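Local coordinates for protein BugD (Bordetella pertussis Tohama I, PDB 2F5X) that is a periplasmic solute receptor that binds aspartic acid and probably passes it to a membrane transporter of the tripartite tricarboxylate type, at residues Ala27-Ala35 with Asp191-Gln199; Phe102-Met113 with Val235-Gly246. All coordinates share one frame; numbering follows the deposited sequence.

Contact 1: Ala27-Ala35 with Asp191-Gln199. With ASP (aspartic acid), chain D.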
loop_
_atom_site.group_PDB
_atom_site.type_symbol
_atom_site.label_atom_id
_atom_site.label_comp_id
_atom_site.label_asym_id
_atom_site.label_seq_id
_atom_site.Cartn_x
_atom_site.Cartn_y
_atom_site.Cartn_z
ATOM N N ALA A 27 -5.156 8.929 7.971
ATOM C CA ALA A 27 -5.964 9.609 6.966
ATOM C C ALA A 27 -5.089 10.482 6.068
ATOM O O ALA A 27 -4.068 11.022 6.511
ATOM C CB ALA A 27 -7.004 10.465 7.661
ATOM N N GLY A 28 -5.491 10.613 4.810
ATOM C CA GLY A 28 -4.832 11.511 3.877
ATOM C C GLY A 28 -3.704 10.891 3.068
ATOM O O GLY A 28 -3.092 11.570 2.238
ATOM N N GLY A 29 -3.411 9.615 3.323
ATOM C CA GLY A 29 -2.346 8.912 2.622
ATOM C C GLY A 29 -2.879 8.050 1.485
ATOM O O GLY A 29 -4.038 8.168 1.099
ATOM N N PRO A 30 -2.026 7.194 0.939
ATOM C CA PRO A 30 -2.346 6.471 -0.303
ATOM C C PRO A 30 -3.554 5.539 -0.173
ATOM O O PRO A 30 -4.457 5.579 -1.005
ATOM C CB PRO A 30 -1.056 5.708 -0.618
ATOM C CG PRO A 30 -0.243 5.708 0.662
ATOM C CD PRO A 30 -0.671 6.907 1.441
ATOM N N THR A 31 -3.579 4.712 0.862
ATOM C CA THR A 31 -4.681 3.765 1.019
ATOM C C THR A 31 -5.979 4.489 1.372
ATOM O O THR A 31 -7.057 4.100 0.924
ATOM C CB THR A 31 -4.318 2.705 2.061
ATOM O OG1 THR A 31 -3.159 2.000 1.605
ATOM C CG2 THR A 31 -5.392 1.611 2.146
ATOM N N ASP A 32 -5.869 5.546 2.172
ATOM C CA ASP A 32 -7.032 6.386 2.476
ATOM C C ASP A 32 -7.633 7.012 1.208
ATOM O O ASP A 32 -8.861 7.099 1.060
ATOM C CB ASP A 32 -6.636 7.476 3.478
ATOM C CG ASP A 32 -7.829 8.236 4.001
ATOM O OD1 ASP A 32 -8.750 7.595 4.572
ATOM O OD2 ASP A 32 -7.936 9.470 3.868
ATOM N N ASN A 33 -6.763 7.450 0.300
ATOM C CA ASN A 33 -7.201 8.039 -0.968
ATOM C C ASN A 33 -8.006 7.027 -1.782
ATOM O O ASN A 33 -9.060 7.359 -2.325
ATOM C CB ASN A 33 -6.008 8.550 -1.783
ATOM C CG ASN A 33 -5.381 9.812 -1.188
ATOM O OD1 ASN A 33 -5.983 10.491 -0.356
ATOM N ND2 ASN A 33 -4.172 10.135 -1.630
ATOM N N VAL A 34 -7.509 5.792 -1.859
ATOM C CA VAL A 34 -8.229 4.731 -2.562
ATOM C C VAL A 34 -9.570 4.471 -1.871
ATOM O O VAL A 34 -10.615 4.402 -2.514
ATOM C CB VAL A 34 -7.399 3.423 -2.619
ATOM C CG1 VAL A 34 -8.222 2.278 -3.216
ATOM C CG2 VAL A 34 -6.124 3.629 -3.422
ATOM N N ALA A 35 -9.520 4.343 -0.547
ATOM C CA ALA A 35 -10.688 3.986 0.246
ATOM C C ALA A 35 -11.806 5.004 0.110
ATOM O O ALA A 35 -12.960 4.635 -0.073
ATOM C CB ALA A 35 -10.296 3.823 1.711
ATOM N N ASP A 191 7.257 5.444 -1.759
ATOM C CA ASP A 191 5.834 5.643 -1.427
ATOM C C ASP A 191 4.989 5.461 -2.699
ATOM O O ASP A 191 5.517 5.511 -3.820
ATOM C CB ASP A 191 5.686 7.020 -0.757
ATOM C CG ASP A 191 4.279 7.322 -0.232
ATOM O OD1 ASP A 191 3.417 6.424 -0.042
ATOM O OD2 ASP A 191 3.978 8.493 0.067
ATOM N N GLN A 192 3.700 5.198 -2.524
ATOM C CA GLN A 192 2.806 4.892 -3.646
ATOM C C GLN A 192 2.402 6.137 -4.409
ATOM O O GLN A 192 2.284 7.207 -3.810
ATOM C CB GLN A 192 1.563 4.188 -3.136
ATOM C CG GLN A 192 1.857 2.813 -2.537
ATOM C CD GLN A 192 0.752 2.400 -1.600
ATOM O OE1 GLN A 192 0.910 2.449 -0.374
ATOM N NE2 GLN A 192 -0.372 2.029 -2.161
ATOM N N THR A 193 2.189 5.995 -5.722
ATOM C CA THR A 193 1.783 7.128 -6.566
ATOM C C THR A 193 0.450 7.768 -6.158
ATOM O O THR A 193 0.209 8.932 -6.456
ATOM C CB THR A 193 1.756 6.747 -8.066
ATOM O OG1 THR A 193 0.870 5.635 -8.275
ATOM C CG2 THR A 193 3.131 6.250 -8.519
ATOM N N THR A 194 -0.405 7.021 -5.466
ATOM C CA THR A 194 -1.657 7.585 -4.941
ATOM C C THR A 194 -1.389 8.600 -3.834
ATOM O O THR A 194 -2.298 9.346 -3.438
ATOM C CB THR A 194 -2.546 6.474 -4.379
ATOM O OG1 THR A 194 -1.714 5.554 -3.663
ATOM C CG2 THR A 194 -3.178 5.651 -5.509
ATOM N N ASN A 195 -0.156 8.619 -3.318
ATOM C CA ASN A 195 0.261 9.653 -2.365
ATOM C C ASN A 195 1.303 10.641 -2.899
ATOM O O ASN A 195 1.377 11.796 -2.430
ATOM C CB ASN A 195 0.760 9.021 -1.056
ATOM C CG ASN A 195 0.785 10.013 0.100
ATOM O OD1 ASN A 195 -0.203 10.711 0.357
ATOM N ND2 ASN A 195 1.915 10.081 0.801
ATOM N N THR A 196 2.105 10.211 -3.871
ATOM C CA THR A 196 3.259 11.014 -4.285
ATOM C C THR A 196 3.046 11.826 -5.555
ATOM O O THR A 196 3.791 12.773 -5.795
ATOM C CB THR A 196 4.513 10.154 -4.498
ATOM O OG1 THR A 196 4.279 9.233 -5.570
ATOM C CG2 THR A 196 4.824 9.301 -3.285
ATOM N N THR A 197 2.066 11.450 -6.378
ATOM C CA THR A 197 1.894 12.093 -7.689
ATOM C C THR A 197 1.819 13.609 -7.569
ATOM O O THR A 197 2.520 14.332 -8.262
ATOM C CB THR A 197 0.629 11.581 -8.394
ATOM O OG1 THR A 197 0.783 10.195 -8.693
ATOM C CG2 THR A 197 0.483 12.223 -9.772
ATOM N N GLN A 198 0.929 14.040 -6.683
ATOM C CA GLN A 198 0.664 15.421 -6.320
ATOM C C GLN A 198 1.969 16.200 -6.039
ATOM O O GLN A 198 2.217 17.293 -6.593
ATOM C CB GLN A 198 -0.270 15.386 -5.074
ATOM C CG GLN A 198 -1.580 14.472 -5.203
ATOM C CD GLN A 198 -1.443 12.996 -4.728
ATOM O OE1 GLN A 198 -0.479 12.323 -5.057
ATOM N NE2 GLN A 198 -2.446 12.499 -3.985
ATOM N N GLN A 199 2.824 15.619 -5.210
ATOM C CA GLN A 199 4.065 16.265 -4.814
ATOM C C GLN A 199 5.140 16.185 -5.892
ATOM O O GLN A 199 5.968 17.084 -6.005
ATOM C CB GLN A 199 4.598 15.661 -3.511
ATOM C CG GLN A 199 3.544 15.473 -2.419
ATOM C CD GLN A 199 2.872 16.765 -2.007
ATOM O OE1 GLN A 199 3.432 17.850 -2.178
ATOM N NE2 GLN A 199 1.660 16.655 -1.465
HETATM N N ASP D . -0.416 2.516 2.280
HETATM C CA ASP D . 0.049 3.169 3.540
HETATM C C ASP D . -0.784 4.395 3.880
HETATM O O ASP D . -0.317 5.296 4.603
HETATM C CB ASP D . 1.518 3.555 3.431
HETATM C CG ASP D . 2.424 2.354 3.336
HETATM O OD1 ASP D . 3.620 2.551 3.018
HETATM O OD2 ASP D . 2.021 1.185 3.565
HETATM O OXT ASP D . -1.923 4.471 3.418
HETATM O O HOH W 1 -2.358 12.183 -0.543
#
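Gly28 O and Asn195 OD1 flank a water (2.9 and 2.8 Å away) that accepts from Asn33 ND2. Next comes Gly29 at the N-cap position, its CA 3.6 Å from Asn195 OD1. Pro30, in the first turn of the helix, has the largest buried area here. Its CB lies 3.1 Å from Thr194 OG1, its CD packs on Asn195 CB, and its CG lies 3.6 Å from Gln192 OE1. Asn195 is held in turn by Asp191, since its ND2 gives a nearly straight bond (177°) to the syn lone pair of Asp191 OD2. Thr31 turns its CB away from 191-199 and serves the ligand: its N donates to OXT of the bound aspartic acid, and its OG1 accepts from the ligand N, as does Gln192 OE1 at 3.0 Å. With CG beside its own backbone N (chi1 -72°), Asn33 sends ND2 to Thr194 O at 2.7 Å. Gln198 NE2 grips the same oxygen at 3.2 Å from the other face of the carbonyl plane. The helix axes stand 102° apart; Thr31, in one first turn, and Gln192, just before the other helix, share the ligand N, consistent with the interdomain cleft of a periplasmic binding protein.

Contact 2: Phe102-Met113 with Val235-Gly246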
loop_
_atom_site.group_PDB
_atom_site.type_symbol
_atom_site.label_atom_id
_atom_site.label_comp_id
_atom_site.label_asym_id
_atom_site.label_seq_id
_atom_site.Cartn_x
_atom_site.Cartn_y
_atom_site.Cartn_z
ATOM N N PHE A 102 -10.230 -14.083 7.669
ATOM C CA PHE A 102 -11.189 -13.288 6.904
ATOM C C PHE A 102 -11.939 -14.097 5.864
ATOM O O PHE A 102 -11.488 -15.169 5.446
ATOM C CB PHE A 102 -10.454 -12.163 6.161
ATOM C CG PHE A 102 -9.711 -11.225 7.067
ATOM C CD1 PHE A 102 -10.354 -10.119 7.626
ATOM C CD2 PHE A 102 -8.371 -11.448 7.367
ATOM C CE1 PHE A 102 -9.658 -9.248 8.485
ATOM C CE2 PHE A 102 -7.678 -10.584 8.204
ATOM C CZ PHE A 102 -8.326 -9.485 8.768
ATOM N N GLU A 103 -13.094 -13.576 5.461
ATOM C CA GLU A 103 -13.712 -13.955 4.198
ATOM C C GLU A 103 -13.265 -12.908 3.169
ATOM O O GLU A 103 -13.637 -11.732 3.272
ATOM C CB GLU A 103 -15.245 -13.963 4.304
ATOM C CG GLU A 103 -15.829 -14.765 5.477
ATOM C CD GLU A 103 -15.443 -16.239 5.480
ATOM O OE1 GLU A 103 -15.026 -16.750 4.420
ATOM O OE2 GLU A 103 -15.561 -16.893 6.550
ATOM N N PRO A 104 -12.462 -13.312 2.185
ATOM C CA PRO A 104 -12.011 -12.360 1.158
ATOM C C PRO A 104 -13.186 -11.906 0.288
ATOM O O PRO A 104 -14.082 -12.717 -0.000
ATOM C CB PRO A 104 -10.986 -13.161 0.335
ATOM C CG PRO A 104 -11.293 -14.599 0.607
ATOM C CD PRO A 104 -11.933 -14.674 1.971
ATOM N N ILE A 105 -13.201 -10.620 -0.066
ATOM C CA ILE A 105 -14.222 -10.080 -0.968
ATOM C C ILE A 105 -13.671 -9.963 -2.388
ATOM O O ILE A 105 -14.274 -10.465 -3.333
ATOM C CB ILE A 105 -14.770 -8.710 -0.463
ATOM C CG1 ILE A 105 -15.277 -8.795 0.984
ATOM C CG2 ILE A 105 -15.872 -8.175 -1.405
ATOM C CD1 ILE A 105 -16.269 -9.946 1.270
ATOM N N GLY A 106 -12.539 -9.283 -2.545
ATOM C CA GLY A 106 -11.918 -9.190 -3.853
ATOM C C GLY A 106 -10.736 -8.251 -3.907
ATOM O O GLY A 106 -10.470 -7.501 -2.955
ATOM N N LEU A 107 -10.018 -8.305 -5.024
ATOM C CA LEU A 107 -8.961 -7.340 -5.306
ATOM C C LEU A 107 -9.572 -5.999 -5.725
ATOM O O LEU A 107 -10.747 -5.926 -6.094
ATOM C CB LEU A 107 -7.992 -7.880 -6.365
ATOM C CG LEU A 107 -7.065 -8.975 -5.796
ATOM C CD1 LEU A 107 -6.511 -9.882 -6.890
ATOM C CD2 LEU A 107 -5.917 -8.348 -4.972
ATOM N N VAL A 108 -8.764 -4.942 -5.641
ATOM C CA VAL A 108 -9.257 -3.571 -5.777
ATOM C C VAL A 108 -8.412 -2.799 -6.800
ATOM O O VAL A 108 -8.877 -2.505 -7.910
ATOM C CB VAL A 108 -9.267 -2.862 -4.388
ATOM C CG1 VAL A 108 -9.740 -1.419 -4.492
ATOM C CG2 VAL A 108 -10.142 -3.644 -3.387
ATOM N N VAL A 109 -7.171 -2.484 -6.429
ATOM C CA VAL A 109 -6.256 -1.748 -7.301
ATOM C C VAL A 109 -4.840 -2.302 -7.146
ATOM O O VAL A 109 -4.541 -2.990 -6.170
ATOM C CB VAL A 109 -6.220 -0.207 -6.983
ATOM C CG1 VAL A 109 -7.532 0.479 -7.343
ATOM C CG2 VAL A 109 -5.844 0.061 -5.508
ATOM N N ASP A 110 -3.973 -1.978 -8.102
ATOM C CA ASP A 110 -2.546 -2.277 -8.012
ATOM C C ASP A 110 -1.796 -0.952 -8.230
ATOM O O ASP A 110 -1.938 -0.317 -9.278
ATOM C CB ASP A 110 -2.186 -3.330 -9.070
ATOM C CG ASP A 110 -0.754 -3.813 -8.974
ATOM O OD1 ASP A 110 -0.025 -3.455 -8.025
ATOM O OD2 ASP A 110 -0.272 -4.572 -9.842
ATOM N N VAL A 111 -1.022 -0.533 -7.227
ATOM C CA VAL A 111 -0.413 0.806 -7.206
ATOM C C VAL A 111 1.105 0.713 -7.253
ATOM O O VAL A 111 1.703 0.033 -6.422
ATOM C CB VAL A 111 -0.854 1.595 -5.940
ATOM C CG1 VAL A 111 -0.400 3.070 -5.990
ATOM C CG2 VAL A 111 -2.382 1.516 -5.773
ATOM N N PRO A 112 1.737 1.421 -8.190
ATOM C CA PRO A 112 3.201 1.428 -8.263
ATOM C C PRO A 112 3.793 2.391 -7.243
ATOM O O PRO A 112 3.073 3.214 -6.664
ATOM C CB PRO A 112 3.477 1.899 -9.696
ATOM C CG PRO A 112 2.303 2.805 -10.025
ATOM C CD PRO A 112 1.125 2.248 -9.250
HETATM N N MSE A 113 5.092 2.273 -7.013
HETATM C CA MSE A 113 5.766 3.158 -6.069
HETATM C C MSE A 113 6.834 4.041 -6.728
HETATM O O MSE A 113 7.341 3.726 -7.817
HETATM C CB MSE A 113 6.319 2.346 -4.898
HETATM C CG MSE A 113 5.221 1.524 -4.203
HETATM SE SE MSE A 113 5.922 0.526 -2.736
HETATM C CE MSE A 113 6.060 2.045 -1.466
ATOM N N VAL A 235 7.847 -3.695 -7.558
ATOM C CA VAL A 235 6.888 -3.665 -6.459
ATOM C C VAL A 235 5.591 -3.055 -6.939
ATOM O O VAL A 235 5.556 -1.880 -7.327
ATOM C CB VAL A 235 7.355 -2.797 -5.254
ATOM C CG1 VAL A 235 6.404 -2.989 -4.061
ATOM C CG2 VAL A 235 8.777 -3.107 -4.857
ATOM N N GLY A 236 4.533 -3.858 -6.908
ATOM C CA GLY A 236 3.188 -3.372 -7.163
ATOM C C GLY A 236 2.335 -3.602 -5.933
ATOM O O GLY A 236 2.163 -4.748 -5.474
ATOM N N ILE A 237 1.800 -2.517 -5.382
ATOM C CA ILE A 237 1.051 -2.623 -4.136
ATOM C C ILE A 237 -0.418 -2.887 -4.453
ATOM O O ILE A 237 -1.216 -1.956 -4.633
ATOM C CB ILE A 237 1.277 -1.360 -3.278
ATOM C CG1 ILE A 237 2.778 -1.207 -2.951
ATOM C CG2 ILE A 237 0.451 -1.400 -1.974
ATOM C CD1 ILE A 237 3.430 -2.390 -2.209
ATOM N N TRP A 238 -0.757 -4.169 -4.566
ATOM C CA TRP A 238 -2.147 -4.549 -4.750
ATOM C C TRP A 238 -2.894 -4.278 -3.450
ATOM O O TRP A 238 -2.301 -4.265 -2.363
ATOM C CB TRP A 238 -2.286 -6.025 -5.166
ATOM C CG TRP A 238 -1.594 -6.991 -4.231
ATOM C CD1 TRP A 238 -0.322 -7.482 -4.348
ATOM C CD2 TRP A 238 -2.152 -7.594 -3.057
ATOM N NE1 TRP A 238 -0.048 -8.344 -3.308
ATOM C CE2 TRP A 238 -1.157 -8.441 -2.507
ATOM C CE3 TRP A 238 -3.402 -7.512 -2.412
ATOM C CZ2 TRP A 238 -1.368 -9.194 -1.341
ATOM C CZ3 TRP A 238 -3.616 -8.269 -1.250
ATOM C CH2 TRP A 238 -2.598 -9.090 -0.725
ATOM N N HIS A 239 -4.188 -4.022 -3.586
ATOM C CA HIS A 239 -5.085 -3.773 -2.462
ATOM C C HIS A 239 -6.233 -4.781 -2.543
ATOM O O HIS A 239 -6.697 -5.122 -3.645
ATOM C CB HIS A 239 -5.690 -2.365 -2.549
ATOM C CG HIS A 239 -4.763 -1.256 -2.133
ATOM N ND1 HIS A 239 -3.540 -1.026 -2.727
ATOM C CD2 HIS A 239 -4.912 -0.286 -1.198
ATOM C CE1 HIS A 239 -2.968 0.024 -2.164
ATOM N NE2 HIS A 239 -3.781 0.493 -1.233
ATOM N N GLY A 240 -6.689 -5.240 -1.377
ATOM C CA GLY A 240 -7.818 -6.155 -1.284
ATOM C C GLY A 240 -8.861 -5.658 -0.301
ATOM O O GLY A 240 -8.606 -4.750 0.493
HETATM N N MSE A 241 -10.043 -6.261 -0.358
HETATM C CA MSE A 241 -11.106 -5.971 0.584
HETATM C C MSE A 241 -11.516 -7.290 1.229
HETATM O O MSE A 241 -11.689 -8.280 0.532
HETATM C CB MSE A 241 -12.297 -5.322 -0.130
HETATM C CG MSE A 241 -13.479 -5.060 0.780
HETATM SE SE MSE A 241 -14.894 -4.195 -0.198
HETATM C CE MSE A 241 -14.083 -2.569 -0.450
ATOM N N TRP A 242 -11.639 -7.289 2.556
ATOM C CA TRP A 242 -11.981 -8.489 3.321
ATOM C C TRP A 242 -13.078 -8.197 4.342
ATOM O O TRP A 242 -13.208 -7.065 4.823
ATOM C CB TRP A 242 -10.768 -8.953 4.127
ATOM C CG TRP A 242 -9.564 -9.509 3.392
ATOM C CD1 TRP A 242 -9.266 -10.835 3.191
ATOM C CD2 TRP A 242 -8.444 -8.773 2.887
ATOM N NE1 TRP A 242 -8.049 -10.964 2.565
ATOM C CE2 TRP A 242 -7.516 -9.716 2.370
ATOM C CE3 TRP A 242 -8.128 -7.407 2.805
ATOM C CZ2 TRP A 242 -6.305 -9.338 1.775
ATOM C CZ3 TRP A 242 -6.912 -7.032 2.223
ATOM C CH2 TRP A 242 -6.024 -7.995 1.704
ATOM N N ALA A 243 -13.829 -9.235 4.708
ATOM C CA ALA A 243 -14.744 -9.202 5.852
ATOM C C ALA A 243 -14.225 -10.192 6.903
ATOM O O ALA A 243 -13.439 -11.075 6.561
ATOM C CB ALA A 243 -16.169 -9.586 5.407
ATOM N N PRO A 244 -14.645 -10.095 8.167
ATOM C CA PRO A 244 -14.183 -11.066 9.172
ATOM C C PRO A 244 -14.649 -12.483 8.859
ATOM O O PRO A 244 -15.715 -12.651 8.258
ATOM C CB PRO A 244 -14.850 -10.585 10.468
ATOM C CG PRO A 244 -15.173 -9.138 10.210
ATOM C CD PRO A 244 -15.541 -9.079 8.753
ATOM N N LYS A 245 -13.861 -13.480 9.258
ATOM C CA LYS A 245 -14.287 -14.880 9.153
ATOM C C LYS A 245 -15.688 -15.070 9.715
ATOM O O LYS A 245 -16.008 -14.559 10.789
ATOM C CB LYS A 245 -13.319 -15.806 9.904
ATOM C CG LYS A 245 -13.709 -17.286 9.813
ATOM C CD LYS A 245 -12.751 -18.150 10.621
ATOM C CE LYS A 245 -13.321 -19.555 10.821
ATOM N NZ LYS A 245 -13.564 -20.291 9.539
ATOM N N GLY A 246 -16.514 -15.808 8.978
ATOM C CA GLY A 246 -17.849 -16.153 9.435
ATOM C C GLY A 246 -18.914 -15.168 8.996
ATOM O O GLY A 246 -20.083 -15.355 9.311
#
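Phe102, with 84 Å² buried, meets the other strand at Ala243 and Trp242. Its CG stands beside the backbone N, and the ring receives Ala243 O at its edge, CD1 lying 3.4 Å from that oxygen. The Trp242 five-membered ring lies oblique to it, planes at 52° and centroids 5.1 Å apart. Val109 CG2 and Val111 CG2 approach the His239 (80 Å²) ring obliquely, the first 3.8 Å from ND1, the second near CE1. Two bonds hold that ring's rotation: ND1 donates in the ring plane to Ile237 O, and NE2 pairs with Thr31 OG1. Val111 N fixes the acceptor, reaching Ile237 O from the opposite face of its carbonyl. The strands are antiparallel, at 158°, with two register shifts. One is a classic beta bulge, where Ile105 N and, more weakly, Gly106 N both point to Met241 O. The other falls between Leu107 and Asp110, where Val108 N bonds weakly to His239 O and His239 N donates to Val109 O at 2.8 Å. Next to Phe102, Glu103 (78 Å²) bends at chi2 (-59°), bringing the anti lone pair of OE2 to Gly246 N at 2.8 Å. Its backbone exchanges two bonds with Ala243, N to O both ways.

The centres of contacts 1 and 2 lie 16 Å apart, yet the two touch at several places, one of them next to the ligand. Strand 102-117, from contact 2, neighbours strand 188-192, which leads into contact 1, and Thr193 N lies 3.1 Å from Pro112 O, a probable hydrogen bond. His239 makes the bridge next to the ligand: its NE2 lies 3.3 Å from Thr31 OG1, a probable hydrogen bond, and its CE1 packs 3.3 Å from Gln192 NE2. Contact 2 thus supplies a second-shell residue behind two ligand-binding residues of contact 1. The side chain of Met113 also comes within about 5 Å of the bound aspartic acid, whose remaining hydrogen-bond partners include His81, Ala150, Ser151 and Thr174.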